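Local coordinates for protein serine protease inhibitor 4, isoform B (Drosophila melanogaster, PDB 4P0F) that probably inhibits serine and cysteine endopeptidases as a member of the serpin family, captured here in its cleaved form, at residues Val197-Met202 with Val378-Asn383; Lys270-Lys275 with His358-Val363. One frame throughout, in Å; residues are numbered along the deposited sequence.

Contact 1 (Val197-Met202 with Val378-Asn383)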
ATOM      1  N   VAL A 197      14.935 -12.597 -20.755  1.00 39.03           N
ATOM      2  CA  VAL A 197      14.820 -11.336 -21.476  1.00 39.51           C
ATOM      3  C   VAL A 197      15.994 -10.447 -21.101  1.00 28.40           C
ATOM      4  O   VAL A 197      16.584 -10.626 -20.042  1.00 31.59           O
ATOM      5  CB  VAL A 197      13.503 -10.613 -21.149  1.00 35.75           C
ATOM      6  CG1 VAL A 197      12.320 -11.391 -21.703  1.00 47.62           C
ATOM      7  CG2 VAL A 197      13.376 -10.427 -19.649  1.00 38.24           C
ATOM      8  N   GLN A 198      16.347  -9.512 -21.982  1.00 29.19           N
ATOM      9  CA  GLN A 198      17.341  -8.496 -21.659  1.00 29.08           C
ATOM     10  C   GLN A 198      16.654  -7.233 -21.148  1.00 28.73           C
ATOM     11  O   GLN A 198      15.777  -6.687 -21.816  1.00 35.14           O
ATOM     12  CB  GLN A 198      18.200  -8.166 -22.882  1.00 33.12           C
ATOM     13  CG  GLN A 198      18.929  -9.364 -23.460  1.00 35.11           C
ATOM     14  CD  GLN A 198      19.902  -9.974 -22.478  1.00 42.80           C
ATOM     15  OE1 GLN A 198      20.830  -9.309 -22.014  1.00 39.30           O
ATOM     16  NE2 GLN A 198      19.694 -11.246 -22.149  1.00 48.12           N
ATOM     17  N   VAL A 199      17.058  -6.781 -19.967  1.00 24.06           N
ATOM     18  CA  VAL A 199      16.534  -5.554 -19.374  1.00 22.88           C
ATOM     19  C   VAL A 199      17.666  -4.714 -18.784  1.00 21.55           C
ATOM     20  O   VAL A 199      18.718  -5.244 -18.441  1.00 23.38           O
ATOM     21  CB  VAL A 199      15.496  -5.861 -18.274  1.00 26.78           C
ATOM     22  CG1 VAL A 199      14.348  -6.678 -18.852  1.00 30.99           C
ATOM     23  CG2 VAL A 199      16.142  -6.589 -17.109  1.00 28.52           C
ATOM     24  N   PRO A 200      17.448  -3.400 -18.643  1.00 23.73           N
ATOM     25  CA  PRO A 200      18.484  -2.558 -18.037  1.00 20.22           C
ATOM     26  C   PRO A 200      18.783  -2.941 -16.602  1.00 18.77           C
ATOM     27  O   PRO A 200      17.870  -2.962 -15.768  1.00 20.85           O
ATOM     28  CB  PRO A 200      17.885  -1.153 -18.111  1.00 20.48           C
ATOM     29  CG  PRO A 200      16.409  -1.375 -18.188  1.00 31.26           C
ATOM     30  CD  PRO A 200      16.241  -2.628 -18.982  1.00 28.31           C
ATOM     31  N   MET A 201      20.047  -3.269 -16.339  1.00 21.17           N
ATOM     32  CA  MET A 201      20.518  -3.645 -15.010  1.00 25.37           C
ATOM     33  C   MET A 201      21.487  -2.608 -14.479  1.00 20.01           C
ATOM     34  O   MET A 201      22.523  -2.337 -15.093  1.00 22.29           O
ATOM     35  CB  MET A 201      21.211  -5.011 -15.033  1.00 23.75           C
ATOM     36  CG  MET A 201      20.287  -6.146 -15.310  1.00 25.50           C
ATOM     37  SD  MET A 201      19.264  -6.491 -13.867  1.00 30.68           S
ATOM     38  CE  MET A 201      18.487  -8.004 -14.422  1.00 68.92           C
ATOM     39  N   MET A 202      21.143  -2.040 -13.332  1.00 18.67           N
ATOM     40  CA  MET A 202      21.975  -1.062 -12.659  1.00 18.99           C
ATOM     41  C   MET A 202      22.967  -1.794 -11.785  1.00 20.88           C
ATOM     42  O   MET A 202      22.610  -2.780 -11.143  1.00 20.28           O
ATOM     43  CB  MET A 202      21.108  -0.119 -11.829  1.00 19.83           C
ATOM     44  CG  MET A 202      19.896   0.369 -12.593  1.00 18.74           C
ATOM     45  SD  MET A 202      18.891   1.569 -11.719  1.00 18.88           S
ATOM     46  CE  MET A 202      18.250   0.600 -10.351  1.00 18.14           C
ATOM     47  N   VAL A 378       7.954 -10.111 -11.120  1.00 23.83           N
ATOM     48  CA  VAL A 378       7.818 -11.482 -11.590  1.00 19.92           C
ATOM     49  C   VAL A 378       8.139 -11.599 -13.071  1.00 20.59           C
ATOM     50  O   VAL A 378       8.733 -12.577 -13.511  1.00 30.13           O
ATOM     51  CB  VAL A 378       6.393 -12.009 -11.331  1.00 31.13           C
ATOM     52  CG1 VAL A 378       6.231 -13.428 -11.854  1.00 39.43           C
ATOM     53  CG2 VAL A 378       6.082 -11.959  -9.839  1.00 43.18           C
ATOM     54  N   ARG A 379       7.721 -10.604 -13.834  1.00 19.98           N
ATOM     55  CA  ARG A 379       7.937 -10.592 -15.272  1.00 31.82           C
ATOM     56  C   ARG A 379       8.453  -9.237 -15.683  1.00 35.07           C
ATOM     57  O   ARG A 379       7.875  -8.223 -15.318  1.00 28.09           O
ATOM     58  CB  ARG A 379       6.640 -10.900 -16.026  1.00 37.58           C
ATOM     59  CG  ARG A 379       6.045 -12.264 -15.731  1.00 63.13           C
ATOM     60  CD  ARG A 379       4.770 -12.488 -16.531  1.00 69.16           C
ATOM     61  NE  ARG A 379       4.123 -13.751 -16.184  1.00 72.67           N
ATOM     62  CZ  ARG A 379       3.065 -14.251 -16.815  1.00 84.29           C
ATOM     63  NH1 ARG A 379       2.524 -13.600 -17.838  1.00 79.46           N
ATOM     64  NH2 ARG A 379       2.548 -15.409 -16.426  1.00 89.30           N
ATOM     65  N   LEU A 380       9.541  -9.214 -16.445  1.00 26.64           N
ATOM     66  CA  LEU A 380      10.017  -7.970 -17.021  1.00 29.24           C
ATOM     67  C   LEU A 380      10.212  -8.145 -18.511  1.00 44.48           C
ATOM     68  O   LEU A 380      10.478  -9.246 -18.981  1.00 37.93           O
ATOM     69  CB  LEU A 380      11.323  -7.525 -16.371  1.00 33.74           C
ATOM     70  CG  LEU A 380      11.252  -7.092 -14.911  1.00 29.45           C
ATOM     71  CD1 LEU A 380      12.654  -6.800 -14.397  1.00 27.80           C
ATOM     72  CD2 LEU A 380      10.358  -5.867 -14.752  1.00 26.23           C
ATOM     73  N   GLU A 381      10.047  -7.055 -19.247  1.00 33.65           N
ATOM     74  CA  GLU A 381      10.421  -7.010 -20.653  1.00 41.98           C
ATOM     75  C   GLU A 381      10.893  -5.610 -21.000  1.00 33.12           C
ATOM     76  O   GLU A 381      10.456  -4.628 -20.391  1.00 38.57           O
ATOM     77  CB  GLU A 381       9.249  -7.410 -21.554  1.00 51.94           C
ATOM     78  CG  GLU A 381       9.034  -8.916 -21.686  1.00 73.27           C
ATOM     79  CD  GLU A 381       8.025  -9.481 -20.694  1.00 85.07           C
ATOM     80  OE1 GLU A 381       7.063  -8.769 -20.329  1.00 96.00           O
ATOM     81  OE2 GLU A 381       8.195 -10.650 -20.285  1.00 77.28           O
ATOM     82  N   GLU A 382      11.810  -5.528 -21.954  1.00 41.82           N
ATOM     83  CA  GLU A 382      12.101  -4.275 -22.627  1.00 50.28           C
ATOM     84  C   GLU A 382      11.054  -4.132 -23.715  1.00 43.31           C
ATOM     85  O   GLU A 382      10.949  -4.994 -24.584  1.00 38.22           O
ATOM     86  CB  GLU A 382      13.513  -4.263 -23.222  1.00 54.94           C
ATOM     87  CG  GLU A 382      14.606  -3.815 -22.267  1.00 58.25           C
ATOM     88  CD  GLU A 382      16.000  -3.922 -22.877  1.00 69.35           C
ATOM     89  OE1 GLU A 382      16.105  -4.303 -24.062  1.00 83.40           O
ATOM     90  OE2 GLU A 382      16.991  -3.628 -22.171  1.00 67.17           O
ATOM     91  N   ASN A 383      10.245  -3.083 -23.654  1.00 51.03           N
ATOM     92  CA  ASN A 383       9.260  -2.872 -24.699  1.00 53.84           C
ATOM     93  C   ASN A 383       9.960  -2.425 -25.973  1.00 40.83           C
ATOM     94  O   ASN A 383      10.772  -1.500 -25.953  1.00 51.94           O
ATOM     95  CB  ASN A 383       8.213  -1.845 -24.274  1.00 57.89           C
ATOM     96  CG  ASN A 383       7.061  -1.754 -25.255  1.00 67.46           C
ATOM     97  OD1 ASN A 383       6.835  -2.668 -26.050  1.00 47.90           O
ATOM     98  ND2 ASN A 383       6.330  -0.646 -25.209  1.00 83.29           N
TER
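Val-197 to Pro-200 of a serpin sheet C strand meet Leu-380, Glu-381 and Glu-382 of the C-terminal tail, the two touching lengths running 73° apart; side chains of each segment meet side chains and backbone carbonyls of the other, without sheet pairing. Val-199 CA and Glu-382 CA come nearest, at 5.6 Å. The tail lies across the start of the strand, at the protein surface, after strand 370-377 of sheet B; Asn-33 fixes the tail's beginning through hydrogen bonds to Val-378 N and Arg-379 O. Val-197 points at the tail and sets CG2 3.2 Å from Leu-380 O, a close methyl-to-carbonyl approach, while its CG1 lies against Glu-381 CG. Glu-382 extends beyond CG (chi2 176°) over the strand, meeting Pro-200 tip to tip, with Glu-382 OE2 3.4 Å from Pro-200 CD. Gln-198 O sits over the flat face of this carboxylate, 3.0 Å from Glu-382 CD; both partners are acceptors, so they form no hydrogen bond. Gln-198 turns its amide elsewhere, NE2 bonding Thr-188 OG1 on the adjoining strand. The apolar centre is Val-199 crossing Leu-380 at about a right angle, Val-199 CG1 resting 4.0 Å from Leu-380 CB.

Contact 2 (Lys270-Lys275 with His358-Val363); sequences KLPRFK and HPFTYV
The junction of serpin sheets A, B and C is filled here by an apolar cluster. Leu-271 and Pro-272 end the sheet C part of the long strand 263-281, Phe-274 lies where the same long strand passes into sheet A, and Phe-360 and Tyr-362 project from a central strand of sheet B. The backbones stay well apart, the nearest alpha carbons being Pro-272 CA and His-358 CA at 9.7 Å, so side chains alone bridge the gap. Phe-360 and Tyr-362, two residues apart on their strand, both point toward the opposite segment. Phe-360 meets three partners with the outer part of its ring: Pro-272 comes tip to tip, its CD 4.1 Å from Phe-360 CE2; Leu-271 CD1 lies 4.3 Å from Phe-360 CZ, reaching it obliquely; and Phe-274 CE1 sits at the ring's edge, near its plane, 4.1 Å from Phe-360 CZ. Phe-274 also crosses Tyr-362 obliquely, Phe-274 CZ lying 4.0 Å from Tyr-362 CE2, with ring centroids 5.7 Å apart and planes at 56°. The chi1 of Phe-274, 77°, sets CG between the backbone N and the carbonyl carbon, and the side chain leaves the backbone toward the sheet B segment. Val-377 on the neighbouring strand touches both phenylalanines, and Ile-234 on strand 230-237 packs on Leu-271 and Phe-360, adding to the buried surround. Arg-273 takes no part in the cluster and forms a salt bridge with Glu-326. Each phenylalanine also turns an edge to a carbonyl of its own segment, lying in the ring plane: His-358 O approaches Phe-360 CD2 at 3.3 Å, and Pro-272 O stands 3.4 Å from Phe-274 CD1.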
ATOM      1  N   LYS A 270      23.358  -5.893  -8.463  1.00 18.59           N
ATOM      2  CA  LYS A 270      22.744  -5.610  -9.760  1.00 20.41           C
ATOM      3  C   LYS A 270      21.235  -5.600  -9.577  1.00 21.47           C
ATOM      4  O   LYS A 270      20.657  -6.540  -9.042  1.00 19.07           O
ATOM      5  CB  LYS A 270      23.163  -6.620 -10.835  1.00 20.23           C
ATOM      6  CG  LYS A 270      24.620  -6.505 -11.246  1.00 30.88           C
ATOM      7  CD  LYS A 270      25.015  -7.615 -12.202  1.00 46.67           C
ATOM      8  CE  LYS A 270      25.943  -7.105 -13.286  1.00 74.03           C
ATOM      9  NZ  LYS A 270      27.233  -6.581 -12.762  1.00 76.36           N
ATOM     10  N   LEU A 271      20.605  -4.519 -10.022  1.00 16.63           N
ATOM     11  CA  LEU A 271      19.174  -4.307  -9.820  1.00 19.87           C
ATOM     12  C   LEU A 271      18.545  -3.800 -11.108  1.00 19.33           C
ATOM     13  O   LEU A 271      19.087  -2.893 -11.724  1.00 17.83           O
ATOM     14  CB  LEU A 271      18.942  -3.297  -8.697  1.00 19.96           C
ATOM     15  CG  LEU A 271      17.500  -3.046  -8.268  1.00 17.05           C
ATOM     16  CD1 LEU A 271      16.938  -4.290  -7.595  1.00 20.33           C
ATOM     17  CD2 LEU A 271      17.461  -1.870  -7.323  1.00 17.65           C
ATOM     18  N   PRO A 272      17.404  -4.373 -11.521  1.00 18.61           N
ATOM     19  CA  PRO A 272      16.765  -3.831 -12.728  1.00 17.93           C
ATOM     20  C   PRO A 272      16.252  -2.416 -12.522  1.00 18.51           C
ATOM     21  O   PRO A 272      15.786  -2.069 -11.434  1.00 16.97           O
ATOM     22  CB  PRO A 272      15.590  -4.788 -12.985  1.00 24.48           C
ATOM     23  CG  PRO A 272      15.832  -5.983 -12.108  1.00 29.44           C
ATOM     24  CD  PRO A 272      16.648  -5.503 -10.954  1.00 22.22           C
ATOM     25  N   ARG A 273      16.357  -1.608 -13.570  1.00 18.36           N
ATOM     26  CA  ARG A 273      15.678  -0.333 -13.645  1.00 17.22           C
ATOM     27  C   ARG A 273      14.253  -0.643 -14.108  1.00 18.34           C
ATOM     28  O   ARG A 273      14.037  -0.972 -15.274  1.00 21.29           O
ATOM     29  CB  ARG A 273      16.410   0.612 -14.613  1.00 19.01           C
ATOM     30  CG  ARG A 273      15.875   2.041 -14.663  1.00 22.77           C
ATOM     31  CD  ARG A 273      16.754   2.952 -15.551  1.00 27.05           C
ATOM     32  NE  ARG A 273      16.664   2.583 -16.956  1.00 37.91           N
ATOM     33  CZ  ARG A 273      17.650   2.672 -17.842  1.00 34.88           C
ATOM     34  NH1 ARG A 273      18.869   3.099 -17.496  1.00 30.88           N
ATOM     35  NH2 ARG A 273      17.414   2.312 -19.094  1.00 38.10           N
ATOM     36  N   PHE A 274      13.288  -0.575 -13.195  1.00 18.06           N
ATOM     37  CA  PHE A 274      11.945  -1.057 -13.511  1.00 17.63           C
ATOM     38  C   PHE A 274      10.854  -0.149 -12.991  1.00 23.06           C
ATOM     39  O   PHE A 274      11.081   0.711 -12.142  1.00 20.79           O
ATOM     40  CB  PHE A 274      11.751  -2.481 -12.955  1.00 16.89           C
ATOM     41  CG  PHE A 274      11.513  -2.546 -11.459  1.00 16.79           C
ATOM     42  CD1 PHE A 274      12.572  -2.620 -10.571  1.00 19.72           C
ATOM     43  CD2 PHE A 274      10.221  -2.573 -10.953  1.00 21.74           C
ATOM     44  CE1 PHE A 274      12.352  -2.699  -9.198  1.00 19.72           C
ATOM     45  CE2 PHE A 274       9.993  -2.644  -9.587  1.00 20.61           C
ATOM     46  CZ  PHE A 274      11.055  -2.709  -8.706  1.00 20.03           C
ATOM     47  N   LYS A 275       9.663  -0.336 -13.536  1.00 18.05           N
ATOM     48  CA  LYS A 275       8.488   0.357 -13.033  1.00 17.04           C
ATOM     49  C   LYS A 275       7.341  -0.633 -13.024  1.00 22.71           C
ATOM     50  O   LYS A 275       7.360  -1.626 -13.751  1.00 20.81           O
ATOM     51  CB  LYS A 275       8.171   1.590 -13.877  1.00 21.06           C
ATOM     52  CG  LYS A 275       7.532   1.317 -15.215  1.00 29.34           C
ATOM     53  CD  LYS A 275       7.275   2.628 -15.958  1.00 45.88           C
ATOM     54  CE  LYS A 275       6.672   2.387 -17.330  1.00 61.95           C
ATOM     55  NZ  LYS A 275       6.659   3.623 -18.165  1.00 71.00           N
ATOM     56  N   HIS A 358      16.244 -12.347 -11.327  1.00 21.69           N
ATOM     57  CA  HIS A 358      15.132 -13.279 -11.428  1.00 21.28           C
ATOM     58  C   HIS A 358      14.107 -12.806 -10.403  1.00 21.19           C
ATOM     59  O   HIS A 358      14.394 -11.867  -9.661  1.00 17.51           O
ATOM     60  CB  HIS A 358      15.600 -14.729 -11.222  1.00 21.15           C
ATOM     61  CG  HIS A 358      16.220 -15.001  -9.886  1.00 21.26           C
ATOM     62  ND1 HIS A 358      17.582 -15.121  -9.707  1.00 31.11           N
ATOM     63  CD2 HIS A 358      15.663 -15.212  -8.672  1.00 23.43           C
ATOM     64  CE1 HIS A 358      17.835 -15.381  -8.437  1.00 27.20           C
ATOM     65  NE2 HIS A 358      16.687 -15.442  -7.787  1.00 24.76           N
ATOM     66  N   PRO A 359      12.901 -13.403 -10.384  1.00 18.33           N
ATOM     67  CA  PRO A 359      11.826 -12.779  -9.599  1.00 18.24           C
ATOM     68  C   PRO A 359      12.127 -12.586  -8.113  1.00 18.15           C
ATOM     69  O   PRO A 359      12.728 -13.453  -7.465  1.00 18.69           O
ATOM     70  CB  PRO A 359      10.654 -13.746  -9.800  1.00 19.91           C
ATOM     71  CG  PRO A 359      10.882 -14.277 -11.174  1.00 17.88           C
ATOM     72  CD  PRO A 359      12.377 -14.474 -11.253  1.00 21.06           C
ATOM     73  N   PHE A 360      11.703 -11.437  -7.591  1.00 16.50           N
ATOM     74  CA  PHE A 360      11.969 -11.062  -6.211  1.00 14.39           C
ATOM     75  C   PHE A 360      10.823 -10.258  -5.623  1.00 17.31           C
ATOM     76  O   PHE A 360       9.920  -9.803  -6.342  1.00 17.79           O
ATOM     77  CB  PHE A 360      13.286 -10.275  -6.096  1.00 15.20           C
ATOM     78  CG  PHE A 360      13.322  -8.981  -6.881  1.00 14.54           C
ATOM     79  CD1 PHE A 360      12.887  -7.788  -6.314  1.00 15.03           C
ATOM     80  CD2 PHE A 360      13.825  -8.957  -8.170  1.00 18.49           C
ATOM     81  CE1 PHE A 360      12.939  -6.606  -7.034  1.00 17.82           C
ATOM     82  CE2 PHE A 360      13.877  -7.781  -8.888  1.00 18.12           C
ATOM     83  CZ  PHE A 360      13.431  -6.604  -8.316  1.00 14.93           C
ATOM     84  N   THR A 361      10.834 -10.129  -4.300  1.00 17.69           N
ATOM     85  CA  THR A 361       9.853  -9.312  -3.611  1.00 12.94           C
ATOM     86  C   THR A 361      10.591  -8.141  -2.972  1.00 18.74           C
ATOM     87  O   THR A 361      11.803  -8.195  -2.741  1.00 16.78           O
ATOM     88  CB  THR A 361       9.042 -10.136  -2.569  1.00 21.21           C
ATOM     89  OG1 THR A 361       8.071  -9.292  -1.936  1.00 30.31           O
ATOM     90  CG2 THR A 361       9.926 -10.706  -1.531  1.00 22.29           C
ATOM     91  N   TYR A 362       9.873  -7.050  -2.750  1.00 14.79           N
ATOM     92  CA  TYR A 362      10.485  -5.852  -2.199  1.00 12.49           C
ATOM     93  C   TYR A 362       9.490  -5.116  -1.305  1.00 15.23           C
ATOM     94  O   TYR A 362       8.269  -5.252  -1.446  1.00 17.31           O
ATOM     95  CB  TYR A 362      11.002  -4.928  -3.318  1.00 15.79           C
ATOM     96  CG  TYR A 362       9.917  -4.417  -4.232  1.00 14.09           C
ATOM     97  CD1 TYR A 362       9.175  -3.296  -3.890  1.00 18.60           C
ATOM     98  CD2 TYR A 362       9.608  -5.074  -5.412  1.00 16.04           C
ATOM     99  CE1 TYR A 362       8.171  -2.831  -4.706  1.00 17.76           C
ATOM    100  CE2 TYR A 362       8.596  -4.615  -6.240  1.00 16.78           C
ATOM    101  CZ  TYR A 362       7.880  -3.493  -5.878  1.00 18.76           C
ATOM    102  OH  TYR A 362       6.865  -3.036  -6.687  1.00 20.41           O
ATOM    103  N   VAL A 363      10.040  -4.358  -0.369  1.00 13.52           N
ATOM    104  CA  VAL A 363       9.275  -3.589   0.598  1.00 14.85           C
ATOM    105  C   VAL A 363       9.943  -2.241   0.794  1.00 15.96           C
ATOM    106  O   VAL A 363      11.156  -2.165   0.965  1.00 18.12           O
ATOM    107  CB  VAL A 363       9.188  -4.301   1.962  1.00 15.88           C
ATOM    108  CG1 VAL A 363       8.151  -3.607   2.860  1.00 15.96           C
ATOM    109  CG2 VAL A 363       8.850  -5.765   1.785  1.00 17.02           C
TER

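How the contacts relate
From the N terminus, the chain first lays down 197-202 in sheet C, then 270-275 on the adjacent antiparallel strand as it passes into sheet A. After the inserted reactive-centre strand 328-341 comes 358-363 in sheet B, closing the inner loop, contact 2; the tail 378-383 closes the outer loop, contact 1, so contact 2 is nested within it. Their centres are about 10 Å apart. Backbone bonds join the two sheet C segments, Met-202 N to Leu-271 O (2.7 Å) and Arg-273 N to Pro-200 O. Elsewhere, Val-378 O packs on Pro-359 CG, and Leu-380 touches Pro-272, so the tail borders both contacts.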